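Local coordinates for RNA-dependent RNA Polymerase (PDB 6TZ0), which transcribes the viral double-stranded RNA genome into plus strands and, after core assembly, probably copies those into complementary minus strands, at residues F43-I52 against T162-Y170; L768-K778 against T858-A866. All coordinates share one frame; numbering follows the deposited sequence.

Contact 1 of 2, residues F43-I52 against T162-Y170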
ATOM      1  N   PHE A  43       5.177  30.786  32.104  1.00 48.82           N
ATOM      2  CA  PHE A  43       6.446  30.088  31.949  1.00 48.82           C
ATOM      3  C   PHE A  43       7.078  30.379  30.598  1.00 48.82           C
ATOM      4  O   PHE A  43       8.290  30.602  30.510  1.00 48.82           O
ATOM      5  CB  PHE A  43       6.226  28.588  32.124  1.00 48.82           C
ATOM      6  CG  PHE A  43       7.470  27.767  31.984  1.00 48.82           C
ATOM      7  CD1 PHE A  43       8.413  27.745  32.995  1.00 48.82           C
ATOM      8  CD2 PHE A  43       7.688  26.999  30.851  1.00 48.82           C
ATOM      9  CE1 PHE A  43       9.555  26.987  32.876  1.00 48.82           C
ATOM     10  CE2 PHE A  43       8.833  26.239  30.727  1.00 48.82           C
ATOM     11  CZ  PHE A  43       9.766  26.235  31.739  1.00 48.82           C
ATOM     12  N   LEU A  44       6.279  30.377  29.535  1.00 47.79           N
ATOM     13  CA  LEU A  44       6.841  30.594  28.211  1.00 47.79           C
ATOM     14  C   LEU A  44       7.153  32.054  27.937  1.00 47.79           C
ATOM     15  O   LEU A  44       7.983  32.340  27.071  1.00 47.79           O
ATOM     16  CB  LEU A  44       5.888  30.060  27.138  1.00 47.79           C
ATOM     17  CG  LEU A  44       5.687  28.544  27.095  1.00 47.79           C
ATOM     18  CD1 LEU A  44       4.602  28.182  26.111  1.00 47.79           C
ATOM     19  CD2 LEU A  44       6.976  27.848  26.725  1.00 47.79           C
ATOM     20  N   PHE A  45       6.525  32.983  28.652  1.00 49.73           N
ATOM     21  CA  PHE A  45       6.638  34.406  28.353  1.00 49.73           C
ATOM     22  C   PHE A  45       6.880  35.202  29.622  1.00 49.73           C
ATOM     23  O   PHE A  45       6.201  36.190  29.904  1.00 49.73           O
ATOM     24  CB  PHE A  45       5.394  34.917  27.646  1.00 49.73           C
ATOM     25  CG  PHE A  45       5.040  34.137  26.426  1.00 49.73           C
ATOM     26  CD1 PHE A  45       5.856  34.162  25.313  1.00 49.73           C
ATOM     27  CD2 PHE A  45       3.875  33.394  26.384  1.00 49.73           C
ATOM     28  CE1 PHE A  45       5.534  33.442  24.191  1.00 49.73           C
ATOM     29  CE2 PHE A  45       3.543  32.674  25.260  1.00 49.73           C
ATOM     30  CZ  PHE A  45       4.371  32.699  24.162  1.00 49.73           C
ATOM     31  N   ASN A  46       7.848  34.764  30.418  1.00 56.97           N
ATOM     32  CA  ASN A  46       8.243  35.506  31.604  1.00 56.97           C
ATOM     33  C   ASN A  46       8.934  36.806  31.202  1.00 56.97           C
ATOM     34  O   ASN A  46       9.486  36.933  30.106  1.00 56.97           O
ATOM     35  CB  ASN A  46       9.167  34.651  32.471  1.00 56.97           C
ATOM     36  CG  ASN A  46       9.354  35.207  33.870  1.00 56.97           C
ATOM     37  OD1 ASN A  46       8.763  36.222  34.235  1.00 56.97           O
ATOM     38  ND2 ASN A  46      10.193  34.546  34.657  1.00 56.97           N
ATOM     39  N   ASN A  47       8.885  37.788  32.102  1.00 60.13           N
ATOM     40  CA  ASN A  47       9.438  39.103  31.797  1.00 60.13           C
ATOM     41  C   ASN A  47      10.946  39.134  32.027  1.00 60.13           C
ATOM     42  O   ASN A  47      11.657  39.944  31.424  1.00 60.13           O
ATOM     43  CB  ASN A  47       8.733  40.157  32.650  1.00 60.13           C
ATOM     44  CG  ASN A  47       8.908  41.563  32.118  1.00 60.13           C
ATOM     45  OD1 ASN A  47       9.507  41.779  31.067  1.00 60.13           O
ATOM     46  ND2 ASN A  47       8.385  42.534  32.854  1.00 60.13           N
ATOM     47  N   SER A  48      11.454  38.241  32.878  1.00 60.28           N
ATOM     48  CA  SER A  48      12.850  38.283  33.301  1.00 60.28           C
ATOM     49  C   SER A  48      13.829  37.831  32.224  1.00 60.28           C
ATOM     50  O   SER A  48      15.035  38.042  32.389  1.00 60.28           O
ATOM     51  CB  SER A  48      13.032  37.424  34.553  1.00 60.28           C
ATOM     52  OG  SER A  48      12.772  36.059  34.277  1.00 60.28           O
ATOM     53  N   ILE A  49      13.356  37.219  31.141  1.00 56.63           N
ATOM     54  CA  ILE A  49      14.250  36.772  30.079  1.00 56.63           C
ATOM     55  C   ILE A  49      14.559  37.943  29.155  1.00 56.63           C
ATOM     56  O   ILE A  49      13.653  38.555  28.577  1.00 56.63           O
ATOM     57  CB  ILE A  49      13.646  35.588  29.310  1.00 56.63           C
ATOM     58  CG1 ILE A  49      13.691  34.310  30.155  1.00 56.63           C
ATOM     59  CG2 ILE A  49      14.373  35.363  27.988  1.00 56.63           C
ATOM     60  CD1 ILE A  49      12.455  34.019  30.960  1.00 56.63           C
ATOM     61  N   ALA A  50      15.844  38.258  29.013  1.00 53.33           N
ATOM     62  CA  ALA A  50      16.292  39.339  28.150  1.00 53.33           C
ATOM     63  C   ALA A  50      16.480  38.842  26.724  1.00 53.33           C
ATOM     64  O   ALA A  50      16.963  37.731  26.499  1.00 53.33           O
ATOM     65  CB  ALA A  50      17.599  39.937  28.669  1.00 53.33           C
ATOM     66  N   LEU A  51      16.108  39.679  25.763  1.00 50.08           N
ATOM     67  CA  LEU A  51      16.187  39.326  24.354  1.00 50.08           C
ATOM     68  C   LEU A  51      17.616  39.511  23.859  1.00 50.08           C
ATOM     69  O   LEU A  51      18.122  40.637  23.818  1.00 50.08           O
ATOM     70  CB  LEU A  51      15.222  40.178  23.534  1.00 50.08           C
ATOM     71  CG  LEU A  51      13.743  39.968  23.849  1.00 50.08           C
ATOM     72  CD1 LEU A  51      12.886  40.952  23.080  1.00 50.08           C
ATOM     73  CD2 LEU A  51      13.329  38.544  23.545  1.00 50.08           C
ATOM     74  N   ILE A  52      18.256  38.418  23.478  1.00 47.54           N
ATOM     75  CA  ILE A  52      19.601  38.467  22.921  1.00 47.54           C
ATOM     76  C   ILE A  52      19.516  38.564  21.407  1.00 47.54           C
ATOM     77  O   ILE A  52      18.609  38.009  20.778  1.00 47.54           O
ATOM     78  CB  ILE A  52      20.432  37.248  23.373  1.00 47.54           C
ATOM     79  CG1 ILE A  52      19.751  35.938  22.990  1.00 47.54           C
ATOM     80  CG2 ILE A  52      20.681  37.301  24.872  1.00 47.54           C
ATOM     81  CD1 ILE A  52      20.570  34.734  23.279  1.00 47.54           C
ATOM     82  N   THR A 162      20.083  27.379  33.192  1.00 47.40           N
ATOM     83  CA  THR A 162      19.920  28.806  32.983  1.00 47.40           C
ATOM     84  C   THR A 162      18.775  29.006  32.010  1.00 47.40           C
ATOM     85  O   THR A 162      18.313  28.061  31.366  1.00 47.40           O
ATOM     86  CB  THR A 162      21.171  29.487  32.408  1.00 47.40           C
ATOM     87  OG1 THR A 162      21.432  28.977  31.097  1.00 47.40           O
ATOM     88  CG2 THR A 162      22.391  29.262  33.291  1.00 47.40           C
ATOM     89  N   THR A 163      18.328  30.245  31.900  1.00 48.41           N
ATOM     90  CA  THR A 163      17.215  30.561  31.027  1.00 48.41           C
ATOM     91  C   THR A 163      17.608  31.450  29.851  1.00 48.41           C
ATOM     92  O   THR A 163      16.740  31.803  29.048  1.00 48.41           O
ATOM     93  CB  THR A 163      16.094  31.209  31.845  1.00 48.41           C
ATOM     94  OG1 THR A 163      14.924  31.345  31.036  1.00 48.41           O
ATOM     95  CG2 THR A 163      16.517  32.573  32.357  1.00 48.41           C
ATOM     96  N   ASN A 164      18.883  31.807  29.715  1.00 47.24           N
ATOM     97  CA  ASN A 164      19.341  32.665  28.629  1.00 47.24           C
ATOM     98  C   ASN A 164      19.987  31.829  27.527  1.00 47.24           C
ATOM     99  O   ASN A 164      21.214  31.738  27.437  1.00 47.24           O
ATOM    100  CB  ASN A 164      20.281  33.760  29.146  1.00 47.24           C
ATOM    101  CG  ASN A 164      21.351  33.235  30.077  1.00 47.24           C
ATOM    102  OD1 ASN A 164      21.444  32.033  30.319  1.00 47.24           O
ATOM    103  ND2 ASN A 164      22.172  34.137  30.599  1.00 47.24           N
ATOM    104  N   TYR A 165      19.147  31.242  26.683  1.00 41.79           N
ATOM    105  CA  TYR A 165      19.567  30.590  25.451  1.00 41.79           C
ATOM    106  C   TYR A 165      18.623  31.052  24.345  1.00 41.79           C
ATOM    107  O   TYR A 165      17.479  31.426  24.628  1.00 41.79           O
ATOM    108  CB  TYR A 165      19.587  29.053  25.610  1.00 41.79           C
ATOM    109  CG  TYR A 165      18.306  28.412  26.066  1.00 41.79           C
ATOM    110  CD1 TYR A 165      17.343  28.006  25.154  1.00 41.79           C
ATOM    111  CD2 TYR A 165      18.072  28.188  27.409  1.00 41.79           C
ATOM    112  CE1 TYR A 165      16.181  27.420  25.576  1.00 41.79           C
ATOM    113  CE2 TYR A 165      16.918  27.605  27.835  1.00 41.79           C
ATOM    114  CZ  TYR A 165      15.973  27.221  26.916  1.00 41.79           C
ATOM    115  OH  TYR A 165      14.807  26.644  27.345  1.00 41.79           O
ATOM    116  N   PRO A 166      19.089  31.092  23.080  1.00 40.43           N
ATOM    117  CA  PRO A 166      18.355  31.856  22.045  1.00 40.43           C
ATOM    118  C   PRO A 166      16.966  31.355  21.683  1.00 40.43           C
ATOM    119  O   PRO A 166      16.184  32.106  21.076  1.00 40.43           O
ATOM    120  CB  PRO A 166      19.287  31.759  20.834  1.00 40.43           C
ATOM    121  CG  PRO A 166      20.607  31.526  21.391  1.00 40.43           C
ATOM    122  CD  PRO A 166      20.418  30.687  22.584  1.00 40.43           C
ATOM    123  N   LEU A 167      16.628  30.116  22.033  1.00 40.93           N
ATOM    124  CA  LEU A 167      15.318  29.598  21.662  1.00 40.93           C
ATOM    125  C   LEU A 167      14.219  30.255  22.490  1.00 40.93           C
ATOM    126  O   LEU A 167      13.078  30.376  22.031  1.00 40.93           O
ATOM    127  CB  LEU A 167      15.297  28.075  21.800  1.00 40.93           C
ATOM    128  CG  LEU A 167      14.085  27.336  21.221  1.00 40.93           C
ATOM    129  CD1 LEU A 167      13.998  27.548  19.721  1.00 40.93           C
ATOM    130  CD2 LEU A 167      14.130  25.858  21.535  1.00 40.93           C
ATOM    131  N   ARG A 168      14.560  30.751  23.686  1.00 43.63           N
ATOM    132  CA  ARG A 168      13.604  31.534  24.464  1.00 43.63           C
ATOM    133  C   ARG A 168      13.280  32.854  23.779  1.00 43.63           C
ATOM    134  O   ARG A 168      12.117  33.277  23.750  1.00 43.63           O
ATOM    135  CB  ARG A 168      14.139  31.805  25.871  1.00 43.63           C
ATOM    136  CG  ARG A 168      14.437  30.575  26.681  1.00 43.63           C
ATOM    137  CD  ARG A 168      13.208  29.724  26.857  1.00 43.63           C
ATOM    138  NE  ARG A 168      12.141  30.352  27.625  1.00 43.63           N
ATOM    139  CZ  ARG A 168      11.996  30.235  28.939  1.00 43.63           C
ATOM    140  NH1 ARG A 168      12.854  29.514  29.641  1.00 43.63           N
ATOM    141  NH2 ARG A 168      10.986  30.833  29.550  1.00 43.63           N
ATOM    142  N   THR A 169      14.291  33.515  23.213  1.00 43.58           N
ATOM    143  CA  THR A 169      14.040  34.765  22.508  1.00 43.58           C
ATOM    144  C   THR A 169      13.295  34.528  21.208  1.00 43.58           C
ATOM    145  O   THR A 169      12.489  35.371  20.813  1.00 43.58           O
ATOM    146  CB  THR A 169      15.341  35.504  22.233  1.00 43.58           C
ATOM    147  OG1 THR A 169      16.131  34.743  21.315  1.00 43.58           O
ATOM    148  CG2 THR A 169      16.106  35.671  23.518  1.00 43.58           C
ATOM    149  N   TYR A 170      13.522  33.386  20.546  1.00 40.51           N
ATOM    150  CA  TYR A 170      12.692  33.042  19.389  1.00 40.51           C
ATOM    151  C   TYR A 170      11.234  32.811  19.774  1.00 40.51           C
ATOM    152  O   TYR A 170      10.329  33.297  19.084  1.00 40.51           O
ATOM    153  CB  TYR A 170      13.249  31.821  18.656  1.00 40.51           C
ATOM    154  CG  TYR A 170      14.329  32.156  17.657  1.00 40.51           C
ATOM    155  CD1 TYR A 170      14.000  32.692  16.419  1.00 40.51           C
ATOM    156  CD2 TYR A 170      15.666  31.921  17.934  1.00 40.51           C
ATOM    157  CE1 TYR A 170      14.970  33.003  15.497  1.00 40.51           C
ATOM    158  CE2 TYR A 170      16.646  32.228  17.015  1.00 40.51           C
ATOM    159  CZ  TYR A 170      16.290  32.766  15.799  1.00 40.51           C
ATOM    160  OH  TYR A 170      17.257  33.075  14.878  1.00 40.51           O
TER

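Contact 2 of 2, residues L768-K778 against T858-A866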
ATOM      1  N   LEU A 768      17.663   6.002  19.019  1.00 39.61           N
ATOM      2  CA  LEU A 768      18.631   5.690  20.065  1.00 39.61           C
ATOM      3  C   LEU A 768      20.056   5.639  19.521  1.00 39.61           C
ATOM      4  O   LEU A 768      20.977   6.181  20.140  1.00 39.61           O
ATOM      5  CB  LEU A 768      18.251   4.381  20.748  1.00 39.61           C
ATOM      6  CG  LEU A 768      18.675   4.240  22.211  1.00 39.61           C
ATOM      7  CD1 LEU A 768      17.710   3.305  22.882  1.00 39.61           C
ATOM      8  CD2 LEU A 768      20.073   3.736  22.404  1.00 39.61           C
ATOM      9  N   PHE A 769      20.276   4.957  18.393  1.00 36.52           N
ATOM     10  CA  PHE A 769      21.613   4.952  17.807  1.00 36.52           C
ATOM     11  C   PHE A 769      21.805   6.022  16.748  1.00 36.52           C
ATOM     12  O   PHE A 769      22.931   6.226  16.296  1.00 36.52           O
ATOM     13  CB  PHE A 769      22.004   3.602  17.184  1.00 36.52           C
ATOM     14  CG  PHE A 769      22.444   2.555  18.172  1.00 36.52           C
ATOM     15  CD1 PHE A 769      22.065   2.601  19.499  1.00 36.52           C
ATOM     16  CD2 PHE A 769      23.414   1.643  17.802  1.00 36.52           C
ATOM     17  CE1 PHE A 769      22.510   1.667  20.387  1.00 36.52           C
ATOM     18  CE2 PHE A 769      23.878   0.707  18.695  1.00 36.52           C
ATOM     19  CZ  PHE A 769      23.426   0.725  19.995  1.00 36.52           C
ATOM     20  N   ARG A 770      20.746   6.701  16.330  1.00 34.51           N
ATOM     21  CA  ARG A 770      20.868   7.770  15.351  1.00 34.51           C
ATOM     22  C   ARG A 770      21.033   9.134  16.007  1.00 34.51           C
ATOM     23  O   ARG A 770      20.915  10.163  15.340  1.00 34.51           O
ATOM     24  CB  ARG A 770      19.667   7.741  14.409  1.00 34.51           C
ATOM     25  CG  ARG A 770      18.333   7.852  15.080  1.00 34.51           C
ATOM     26  CD  ARG A 770      17.231   7.660  14.067  1.00 34.51           C
ATOM     27  NE  ARG A 770      17.149   6.297  13.554  1.00 34.51           N
ATOM     28  CZ  ARG A 770      16.339   5.926  12.568  1.00 34.51           C
ATOM     29  NH1 ARG A 770      15.549   6.814  11.989  1.00 34.51           N
ATOM     30  NH2 ARG A 770      16.311   4.668  12.162  1.00 34.51           N
ATOM     31  N   VAL A 771      21.343   9.151  17.297  1.00 34.76           N
ATOM     32  CA  VAL A 771      21.395  10.362  18.099  1.00 34.76           C
ATOM     33  C   VAL A 771      22.812  10.491  18.649  1.00 34.76           C
ATOM     34  O   VAL A 771      23.588   9.537  18.654  1.00 34.76           O
ATOM     35  CB  VAL A 771      20.342  10.312  19.230  1.00 34.76           C
ATOM     36  CG1 VAL A 771      20.810   9.473  20.406  1.00 34.76           C
ATOM     37  CG2 VAL A 771      19.886  11.651  19.643  1.00 34.76           C
ATOM     38  N   ARG A 772      23.149  11.686  19.116  1.00 33.61           N
ATOM     39  CA  ARG A 772      24.505  11.968  19.560  1.00 33.61           C
ATOM     40  C   ARG A 772      24.629  12.095  21.075  1.00 33.61           C
ATOM     41  O   ARG A 772      25.685  11.784  21.629  1.00 33.61           O
ATOM     42  CB  ARG A 772      25.003  13.242  18.869  1.00 33.61           C
ATOM     43  CG  ARG A 772      26.463  13.523  19.013  1.00 33.61           C
ATOM     44  CD  ARG A 772      26.872  14.683  18.144  1.00 33.61           C
ATOM     45  NE  ARG A 772      28.256  15.051  18.391  1.00 33.61           N
ATOM     46  CZ  ARG A 772      28.875  16.055  17.791  1.00 33.61           C
ATOM     47  NH1 ARG A 772      28.231  16.797  16.905  1.00 33.61           N
ATOM     48  NH2 ARG A 772      30.136  16.322  18.084  1.00 33.61           N
ATOM     49  N   ARG A 773      23.574  12.525  21.769  1.00 38.73           N
ATOM     50  CA  ARG A 773      23.557  12.559  23.230  1.00 38.73           C
ATOM     51  C   ARG A 773      22.243  11.955  23.717  1.00 38.73           C
ATOM     52  O   ARG A 773      21.214  12.648  23.761  1.00 38.73           O
ATOM     53  CB  ARG A 773      23.743  13.975  23.769  1.00 38.73           C
ATOM     54  CG  ARG A 773      23.860  14.025  25.277  1.00 38.73           C
ATOM     55  CD  ARG A 773      24.157  15.408  25.832  1.00 38.73           C
ATOM     56  NE  ARG A 773      23.070  16.364  25.645  1.00 38.73           N
ATOM     57  CZ  ARG A 773      23.191  17.515  24.997  1.00 38.73           C
ATOM     58  NH1 ARG A 773      24.356  17.868  24.478  1.00 38.73           N
ATOM     59  NH2 ARG A 773      22.151  18.325  24.883  1.00 38.73           N
ATOM     60  N   PRO A 774      22.237  10.670  24.084  1.00 40.96           N
ATOM     61  CA  PRO A 774      20.980  10.025  24.502  1.00 40.96           C
ATOM     62  C   PRO A 774      20.475  10.439  25.876  1.00 40.96           C
ATOM     63  O   PRO A 774      19.292  10.214  26.171  1.00 40.96           O
ATOM     64  CB  PRO A 774      21.336   8.532  24.480  1.00 40.96           C
ATOM     65  CG  PRO A 774      22.508   8.432  23.581  1.00 40.96           C
ATOM     66  CD  PRO A 774      23.287   9.680  23.801  1.00 40.96           C
ATOM     67  N   GLU A 775      21.317  11.035  26.721  1.00 45.85           N
ATOM     68  CA  GLU A 775      20.893  11.392  28.073  1.00 45.85           C
ATOM     69  C   GLU A 775      19.949  12.593  28.068  1.00 45.85           C
ATOM     70  O   GLU A 775      18.955  12.617  28.809  1.00 45.85           O
ATOM     71  CB  GLU A 775      22.127  11.663  28.934  1.00 45.85           C
ATOM     72  CG  GLU A 775      21.822  12.021  30.374  1.00 45.85           C
ATOM     73  CD  GLU A 775      21.209  10.876  31.155  1.00 45.85           C
ATOM     74  OE1 GLU A 775      21.499   9.702  30.836  1.00 45.85           O
ATOM     75  OE2 GLU A 775      20.428  11.152  32.089  1.00 45.85           O
ATOM     76  N   GLY A 776      20.239  13.595  27.233  1.00 43.00           N
ATOM     77  CA  GLY A 776      19.314  14.702  27.065  1.00 43.00           C
ATOM     78  C   GLY A 776      18.010  14.278  26.428  1.00 43.00           C
ATOM     79  O   GLY A 776      16.953  14.840  26.724  1.00 43.00           O
ATOM     80  N   LEU A 777      18.060  13.257  25.581  1.00 41.96           N
ATOM     81  CA  LEU A 777      16.847  12.668  25.036  1.00 41.96           C
ATOM     82  C   LEU A 777      16.051  11.936  26.114  1.00 41.96           C
ATOM     83  O   LEU A 777      14.813  11.928  26.079  1.00 41.96           O
ATOM     84  CB  LEU A 777      17.236  11.758  23.874  1.00 41.96           C
ATOM     85  CG  LEU A 777      16.241  11.001  23.014  1.00 41.96           C
ATOM     86  CD1 LEU A 777      16.707  11.056  21.592  1.00 41.96           C
ATOM     87  CD2 LEU A 777      16.277   9.578  23.456  1.00 41.96           C
ATOM     88  N   LYS A 778      16.740  11.353  27.101  1.00 44.22           N
ATOM     89  CA  LYS A 778      16.032  10.760  28.234  1.00 44.22           C
ATOM     90  C   LYS A 778      15.347  11.831  29.075  1.00 44.22           C
ATOM     91  O   LYS A 778      14.212  11.644  29.534  1.00 44.22           O
ATOM     92  CB  LYS A 778      16.982   9.927  29.097  1.00 44.22           C
ATOM     93  CG  LYS A 778      16.259   9.137  30.188  1.00 44.22           C
ATOM     94  CD  LYS A 778      17.136   8.063  30.815  1.00 44.22           C
ATOM     95  CE  LYS A 778      18.066   8.600  31.883  1.00 44.22           C
ATOM     96  NZ  LYS A 778      17.313   8.884  33.129  1.00 44.22           N
ATOM     97  N   THR A 858      19.952   4.745  43.982  1.00 50.35           N
ATOM     98  CA  THR A 858      19.800   3.739  42.949  1.00 50.35           C
ATOM     99  C   THR A 858      20.495   4.203  41.668  1.00 50.35           C
ATOM    100  O   THR A 858      21.017   5.314  41.573  1.00 50.35           O
ATOM    101  CB  THR A 858      18.324   3.451  42.685  1.00 50.35           C
ATOM    102  OG1 THR A 858      17.689   4.628  42.178  1.00 50.35           O
ATOM    103  CG2 THR A 858      17.629   3.024  43.964  1.00 50.35           C
ATOM    104  N   GLU A 859      20.501   3.337  40.670  1.00 48.95           N
ATOM    105  CA  GLU A 859      21.276   3.599  39.468  1.00 48.95           C
ATOM    106  C   GLU A 859      20.496   4.432  38.461  1.00 48.95           C
ATOM    107  O   GLU A 859      19.292   4.241  38.271  1.00 48.95           O
ATOM    108  CB  GLU A 859      21.721   2.276  38.852  1.00 48.95           C
ATOM    109  CG  GLU A 859      22.817   1.617  39.670  1.00 48.95           C
ATOM    110  CD  GLU A 859      23.125   0.214  39.226  1.00 48.95           C
ATOM    111  OE1 GLU A 859      22.331  -0.347  38.444  1.00 48.95           O
ATOM    112  OE2 GLU A 859      24.169  -0.323  39.650  1.00 48.95           O
ATOM    113  N   ASP A 860      21.194   5.378  37.835  1.00 46.31           N
ATOM    114  CA  ASP A 860      20.645   6.176  36.742  1.00 46.31           C
ATOM    115  C   ASP A 860      20.446   5.249  35.556  1.00 46.31           C
ATOM    116  O   ASP A 860      21.404   4.895  34.868  1.00 46.31           O
ATOM    117  CB  ASP A 860      21.589   7.325  36.402  1.00 46.31           C
ATOM    118  CG  ASP A 860      20.960   8.363  35.486  1.00 46.31           C
ATOM    119  OD1 ASP A 860      19.782   8.219  35.103  1.00 46.31           O
ATOM    120  OD2 ASP A 860      21.665   9.332  35.144  1.00 46.31           O
ATOM    121  N   GLU A 861      19.198   4.847  35.325  1.00 47.35           N
ATOM    122  CA  GLU A 861      18.912   3.781  34.377  1.00 47.35           C
ATOM    123  C   GLU A 861      19.154   4.260  32.955  1.00 47.35           C
ATOM    124  O   GLU A 861      18.614   5.283  32.529  1.00 47.35           O
ATOM    125  CB  GLU A 861      17.480   3.290  34.541  1.00 47.35           C
ATOM    126  CG  GLU A 861      17.221   2.644  35.879  1.00 47.35           C
ATOM    127  CD  GLU A 861      15.820   2.098  36.005  1.00 47.35           C
ATOM    128  OE1 GLU A 861      15.018   2.302  35.075  1.00 47.35           O
ATOM    129  OE2 GLU A 861      15.518   1.470  37.038  1.00 47.35           O
ATOM    130  N   SER A 862      19.982   3.521  32.233  1.00 46.42           N
ATOM    131  CA  SER A 862      20.501   3.967  30.958  1.00 46.42           C
ATOM    132  C   SER A 862      19.469   3.743  29.862  1.00 46.42           C
ATOM    133  O   SER A 862      18.350   3.290  30.100  1.00 46.42           O
ATOM    134  CB  SER A 862      21.813   3.248  30.652  1.00 46.42           C
ATOM    135  OG  SER A 862      22.374   3.695  29.436  1.00 46.42           O
ATOM    136  N   MET A 863      19.856   4.039  28.631  1.00 45.70           N
ATOM    137  CA  MET A 863      18.954   3.900  27.500  1.00 45.70           C
ATOM    138  C   MET A 863      18.822   2.465  27.021  1.00 45.70           C
ATOM    139  O   MET A 863      18.094   2.216  26.056  1.00 45.70           O
ATOM    140  CB  MET A 863      19.432   4.787  26.354  1.00 45.70           C
ATOM    141  CG  MET A 863      19.508   6.238  26.752  1.00 45.70           C
ATOM    142  SD  MET A 863      17.934   6.810  27.388  1.00 45.70           S
ATOM    143  CE  MET A 863      16.972   6.755  25.899  1.00 45.70           C
ATOM    144  N   PHE A 864      19.501   1.521  27.668  1.00 42.35           N
ATOM    145  CA  PHE A 864      19.457   0.119  27.287  1.00 42.35           C
ATOM    146  C   PHE A 864      18.813  -0.742  28.360  1.00 42.35           C
ATOM    147  O   PHE A 864      19.035  -1.953  28.387  1.00 42.35           O
ATOM    148  CB  PHE A 864      20.861  -0.395  27.000  1.00 42.35           C
ATOM    149  CG  PHE A 864      21.580   0.384  25.964  1.00 42.35           C
ATOM    150  CD1 PHE A 864      21.256   0.252  24.634  1.00 42.35           C
ATOM    151  CD2 PHE A 864      22.596   1.241  26.319  1.00 42.35           C
ATOM    152  CE1 PHE A 864      21.932   0.959  23.688  1.00 42.35           C
ATOM    153  CE2 PHE A 864      23.284   1.951  25.372  1.00 42.35           C
ATOM    154  CZ  PHE A 864      22.945   1.816  24.051  1.00 42.35           C
ATOM    155  N   THR A 865      18.032  -0.149  29.252  1.00 43.64           N
ATOM    156  CA  THR A 865      17.432  -0.931  30.316  1.00 43.64           C
ATOM    157  C   THR A 865      16.173  -1.634  29.824  1.00 43.64           C
ATOM    158  O   THR A 865      15.454  -1.144  28.948  1.00 43.64           O
ATOM    159  CB  THR A 865      17.136  -0.054  31.534  1.00 43.64           C
ATOM    160  OG1 THR A 865      16.572  -0.852  32.580  1.00 43.64           O
ATOM    161  CG2 THR A 865      16.191   1.071  31.195  1.00 43.64           C
ATOM    162  N   ALA A 866      15.935  -2.817  30.378  1.00 44.84           N
ATOM    163  CA  ALA A 866      14.831  -3.650  29.947  1.00 44.84           C
ATOM    164  C   ALA A 866      13.521  -3.132  30.518  1.00 44.84           C
ATOM    165  O   ALA A 866      13.475  -2.482  31.562  1.00 44.84           O
ATOM    166  CB  ALA A 866      15.056  -5.097  30.370  1.00 44.84           C
TER

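Contact 1 of 2, residues F43-I52 against T162-Y170
Ile49 reaches across to two residues at once: its CG1 lies 3.3 Å from Thr163 OG1, and its CD1 packs 3.8 Å from Arg168 NH2, with CG1 over one face of the guanidinium. The Ile49 and Arg168 side chains cross at about a right angle. The arginine chain bends at chi2 and chi3, which turns the guanidinium back toward the end of helix 37-44. There Arg168 NH2 stands 2.9 Å from Phe43 O, though the angle is too poor for a hydrogen bond; the charge is held by a salt bridge from NH1 to Asp157. On the way, Arg168 CG lies over one face of the Tyr165 ring.

The other half of the contact is apolar. Ile52 CG1 lies between the backbone N and the carbonyl carbon (chi1 57°), and Ile52 CD1 meets Pro166 CG at 3.7 Å. Ile52 CG1 is also 3.7 Å from the Thr169 methyl CG2, while Leu51 CD2 slides past Thr169 CB at 3.9 Å. Thr169 OG1 turns back onto Pro166 O (2.6 Å), which also accepts from Tyr170 N; this orientation leaves the methyl CG2 facing Ile52.

The loop after helix 37-44 is thus laid against the first turn of helix 166-175. Helix 145-160 backs the Phe43 and Arg168 side, and helix 224-237 covers Pro166 and Tyr170.

Contact 2 of 2, residues L768-K778 against T858-A866
Met863 packs against Pro774, Leu777 and Lys778 and buries the most surface in this contact. Bent at chi2 and chi3, it lies along the first turn of helix 774-786. Met863 CG is 3.7 Å from Pro774 CB. Met863 SD is 3.7 Å from Lys778 CB, and Met863 CE 3.8 Å from Leu777 CD2. Leu768 splits its two methyls: CD1 sits 3.4 Å from Met863 O, and CD2 lies 3.6 Å from Phe864 CE1. Beside it, the Phe769 and Phe864 rings meet rim to rim with planes at 90°.

The Lys778 chain runs past Met863 SD and bends at chi3 and chi4. Lys778 NZ thereby meets Asp860 OD1 at 3.2 Å, a salt bridge made nearly along the C-O axis.

A type I turn from Ser862 to Thr865 presents Met863 and Phe864. Behind it, Gln1147 hydrogen-bonds Met863 O and Thr865 O, and Glu861 pairs with Arg1188 and Lys871. Tyr848 adds a cation-pi contact to Lys778.

Glu775 OE2 comes within 3.8 Å of Asp860 OD2, an approach of like charges with carboxylate planes 74° apart. Lys778 is bridged to Asp860 and more distantly to Glu775, and its charge probably eases this repulsion beside the apolar packing.

How the contacts relate
Both segments of contact 1 precede both of contact 2 along the chain. Their centres are 28 Å apart and their nearest atoms about 11 Å, without touching. Helix 145-160 runs between them: its Ile153 and Asp157 meet contact 1, while Trp159 and Tyr160, at its end, meet Glu775 and Arg773 of contact 2. Contact 1 lies in the N-terminal part of the polymerase, near Arg37 and Arg147, which bind ATP in another structure of this protein. Contact 2 lies away from the ATP, UTP and magnesium sites. Helix 145-160 thus links contact 1 to segment 768-778, which in turn packs on the 858-866 loop beside the C-terminal helix 1174-1188.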